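Local coordinates for CHAD domain protein (Streptomyces chartreusis, PDB 6RN5), which probably binds polyphosphate and also binds metal ions such as copper through its helical CHAD fold, at residues E110-A115 / A349-E354. Residues are numbered along the deposited sequence; the frame is centred on the assembly and turned at random.
With CU (copper (II) ion), chain C.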
ATOM      1  N   GLU A 110      16.411 -10.351  -6.817  1.00 39.51           N
ATOM      2  CA  GLU A 110      16.023 -11.015  -5.577  1.00 41.27           C
ATOM      3  C   GLU A 110      14.959 -10.263  -4.765  1.00 40.92           C
ATOM      4  O   GLU A 110      13.960 -10.848  -4.318  1.00 39.99           O
ATOM      5  CB  GLU A 110      17.248 -11.215  -4.729  1.00 47.09           C
ATOM      6  CG  GLU A 110      16.890 -11.779  -3.381  1.00 60.31           C
ATOM      7  CD  GLU A 110      17.907 -12.769  -2.890  1.00 70.12           C
ATOM      8  OE1 GLU A 110      19.126 -12.516  -3.117  1.00 73.98           O
ATOM      9  OE2 GLU A 110      17.464 -13.782  -2.275  1.00 76.69           O
ATOM     10  N   ARG A 111      15.173  -8.969  -4.573  1.00 34.99           N
ATOM     11  CA  ARG A 111      14.231  -8.150  -3.854  1.00 35.40           C
ATOM     12  C   ARG A 111      12.877  -8.233  -4.548  1.00 36.75           C
ATOM     13  O   ARG A 111      11.835  -8.402  -3.899  1.00 36.14           O
ATOM     14  CB  ARG A 111      14.745  -6.697  -3.816  1.00 36.23           C
ATOM     15  CG  ARG A 111      13.707  -5.646  -3.501  1.00 38.40           C
ATOM     16  CD  ARG A 111      14.312  -4.238  -3.423  1.00 39.48           C
ATOM     17  NE  ARG A 111      14.914  -4.025  -2.115  1.00 39.51           N
ATOM     18  CZ  ARG A 111      14.278  -3.594  -1.031  1.00 36.09           C
ATOM     19  NH1 ARG A 111      13.000  -3.208  -1.055  1.00 31.88           N
ATOM     20  NH2 ARG A 111      14.972  -3.469   0.078  1.00 36.69           N
ATOM     21  N   LEU A 112      12.867  -8.144  -5.876  1.00 33.19           N
ATOM     22  CA  LEU A 112      11.593  -8.155  -6.577  1.00 31.84           C
ATOM     23  C   LEU A 112      10.910  -9.531  -6.553  1.00 32.56           C
ATOM     24  O   LEU A 112       9.683  -9.638  -6.357  1.00 32.69           O
ATOM     25  CB  LEU A 112      11.763  -7.643  -8.004  1.00 32.21           C
ATOM     26  CG  LEU A 112      12.061  -6.133  -8.122  1.00 34.64           C
ATOM     27  CD1 LEU A 112      12.612  -5.743  -9.487  1.00 34.98           C
ATOM     28  CD2 LEU A 112      10.867  -5.246  -7.824  1.00 34.51           C
ATOM     29  N   LEU A 113      11.676 -10.588  -6.751  1.00 31.44           N
ATOM     30  CA  LEU A 113      11.068 -11.941  -6.630  1.00 35.22           C
ATOM     31  C   LEU A 113      10.526 -12.235  -5.235  1.00 35.70           C
ATOM     32  O   LEU A 113       9.410 -12.724  -5.108  1.00 37.68           O
ATOM     33  CB  LEU A 113      12.016 -13.049  -7.078  1.00 35.92           C
ATOM     34  CG  LEU A 113      12.378 -12.901  -8.573  1.00 39.53           C
ATOM     35  CD1 LEU A 113      13.419 -13.931  -9.012  1.00 43.43           C
ATOM     36  CD2 LEU A 113      11.167 -13.023  -9.500  1.00 40.97           C
ATOM     37  N   ASN A 114      11.265 -11.875  -4.201  1.00 36.95           N
ATOM     38  CA  ASN A 114      10.746 -11.959  -2.833  1.00 39.71           C
ATOM     39  C   ASN A 114       9.428 -11.194  -2.697  1.00 41.13           C
ATOM     40  O   ASN A 114       8.471 -11.738  -2.196  1.00 36.79           O
ATOM     41  CB  ASN A 114      11.759 -11.432  -1.811  1.00 39.79           C
ATOM     42  CG  ASN A 114      12.924 -12.375  -1.615  1.00 44.44           C
ATOM     43  OD1 ASN A 114      12.804 -13.589  -1.812  1.00 53.52           O
ATOM     44  ND2 ASN A 114      14.057 -11.827  -1.270  1.00 42.27           N
ATOM     45  N   ALA A 115       9.377  -9.954  -3.190  1.00 41.62           N
ATOM     46  CA  ALA A 115       8.199  -9.139  -2.998  1.00 38.68           C
ATOM     47  C   ALA A 115       6.981  -9.737  -3.697  1.00 39.38           C
ATOM     48  O   ALA A 115       5.904  -9.755  -3.127  1.00 36.55           O
ATOM     49  CB  ALA A 115       8.456  -7.708  -3.436  1.00 40.44           C
ATOM     50  N   ALA A 349       4.008  -0.321  -6.490  1.00 26.84           N
ATOM     51  CA  ALA A 349       3.384   0.320  -5.357  1.00 27.96           C
ATOM     52  C   ALA A 349       3.975  -0.188  -4.041  1.00 30.74           C
ATOM     53  O   ALA A 349       4.343   0.601  -3.140  1.00 28.25           O
ATOM     54  CB  ALA A 349       1.874   0.072  -5.391  1.00 27.01           C
ATOM     55  N   ASP A 350       4.082  -1.507  -3.939  1.00 27.21           N
ATOM     56  CA  ASP A 350       4.762  -2.124  -2.829  1.00 29.72           C
ATOM     57  C   ASP A 350       6.143  -1.517  -2.542  1.00 31.24           C
ATOM     58  O   ASP A 350       6.473  -1.179  -1.390  1.00 31.32           O
ATOM     59  CB  ASP A 350       4.943  -3.635  -3.111  1.00 32.25           C
ATOM     60  CG  ASP A 350       5.558  -4.346  -1.945  1.00 35.30           C
ATOM     61  OD1 ASP A 350       4.827  -4.498  -0.946  1.00 32.09           O
ATOM     62  OD2 ASP A 350       6.748  -4.727  -2.023  1.00 38.39           O
ATOM     63  N   GLN A 351       6.958  -1.376  -3.580  1.00 28.65           N
ATOM     64  CA  GLN A 351       8.319  -0.891  -3.376  1.00 28.97           C
ATOM     65  C   GLN A 351       8.296   0.609  -3.051  1.00 30.96           C
ATOM     66  O   GLN A 351       9.125   1.080  -2.290  1.00 28.57           O
ATOM     67  CB  GLN A 351       9.210  -1.230  -4.585  1.00 28.77           C
ATOM     68  CG  GLN A 351       9.347  -2.748  -4.776  1.00 29.95           C
ATOM     69  CD  GLN A 351      10.088  -3.367  -3.617  1.00 30.90           C
ATOM     70  OE1 GLN A 351      11.261  -3.027  -3.387  1.00 30.81           O
ATOM     71  NE2 GLN A 351       9.389  -4.210  -2.826  1.00 28.12           N
ATOM     72  N   ARG A 352       7.319   1.346  -3.563  1.00 29.23           N
ATOM     73  CA  ARG A 352       7.184   2.741  -3.151  1.00 31.79           C
ATOM     74  C   ARG A 352       6.741   2.839  -1.693  1.00 34.94           C
ATOM     75  O   ARG A 352       7.160   3.758  -0.970  1.00 30.94           O
ATOM     76  CB  ARG A 352       6.214   3.504  -4.046  1.00 29.10           C
ATOM     77  CG  ARG A 352       6.698   3.702  -5.449  1.00 27.75           C
ATOM     78  CD  ARG A 352       8.096   4.318  -5.494  1.00 31.66           C
ATOM     79  NE  ARG A 352       8.268   5.583  -4.758  1.00 31.51           N
ATOM     80  CZ  ARG A 352       9.412   6.276  -4.699  1.00 32.65           C
ATOM     81  NH1 ARG A 352      10.518   5.844  -5.300  1.00 33.55           N
ATOM     82  NH2 ARG A 352       9.459   7.421  -4.041  1.00 30.82           N
ATOM     83  N   HIS A 353       5.943   1.866  -1.234  1.00 37.81           N
ATOM     84  CA  HIS A 353       5.601   1.796   0.197  1.00 36.91           C
ATOM     85  C   HIS A 353       6.822   1.508   1.045  1.00 32.36           C
ATOM     86  O   HIS A 353       6.929   2.057   2.123  1.00 30.95           O
ATOM     87  CB  HIS A 353       4.433   0.813   0.501  1.00 38.83           C
ATOM     88  CG  HIS A 353       3.167   1.164  -0.216  1.00 44.25           C
ATOM     89  ND1 HIS A 353       2.837   2.467  -0.543  1.00 51.27           N
ATOM     90  CD2 HIS A 353       2.162   0.387  -0.705  1.00 49.82           C
ATOM     91  CE1 HIS A 353       1.680   2.478  -1.192  1.00 53.87           C
ATOM     92  NE2 HIS A 353       1.247   1.233  -1.297  1.00 48.45           N
ATOM     93  N   GLU A 354       7.734   0.677   0.553  1.00 31.62           N
ATOM     94  CA  GLU A 354       9.010   0.439   1.243  1.00 32.39           C
ATOM     95  C   GLU A 354       9.868   1.712   1.238  1.00 31.23           C
ATOM     96  O   GLU A 354      10.588   1.962   2.175  1.00 32.80           O
ATOM     97  CB  GLU A 354       9.792  -0.704   0.614  1.00 36.59           C
ATOM     98  CG  GLU A 354       9.129  -2.076   0.702  1.00 45.53           C
ATOM     99  CD  GLU A 354       9.206  -2.728   2.099  1.00 54.23           C
ATOM    100  OE1 GLU A 354       9.946  -2.223   2.976  1.00 56.01           O
ATOM    101  OE2 GLU A 354       8.528  -3.758   2.327  1.00 57.69           O
TER
HETATM  102 CU    CU C 402      -0.210  -0.574  -2.216  0.50 63.95          CU
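Two long helices of the all-helical CHAD protein, 82-120 and 338-366, meet where Arg111 of one is hydrogen-bonded to Gln351 of the other. The axes of the two segments come within 11.3 Å at 110°, a separation bridged by side chains. Arg111 is long enough: its CG lies anti to the backbone N, and the chain bends at chi3, which turns NE; at its end NH1 gives Gln351 OE1 a nearly straight hydrogen bond of 2.9 Å. The oxygen takes it on a lone pair, in the plane of the guanidinium, though the two flat groups are turned 61° against each other; the CD methylene of Arg111 rests 3.3 Å from OE1. An amide suits this place because its other end donates: Gln351 NE2 bonds to Asp350 OD2 (2.8 Å) of its own helix, a bent bond at 135°, and the same OD2 makes a salt bridge to Arg118 of helix 82-120, a second polar link between the helices. Engaged at both ends, the amide is probably held in this rotation. An alanine in place of Gln351 would probably leave Arg111 NH1 without this acceptor and open a gap beside Leu112 and Ala115. The methyl of Ala115 gives the amide a small apolar neighbour, CB 3.7 Å from Gln351 NE2, while Leu112 CD2 lies 4.2 Å from Gln351 CG and also packs on Leu347. Helix 305-331 flanks Arg111 through Asp319 and Ala323. On helix 338-366, His353 NE2 binds a copper ion at 2.5 Å, a site shared with His353 of the second subunit.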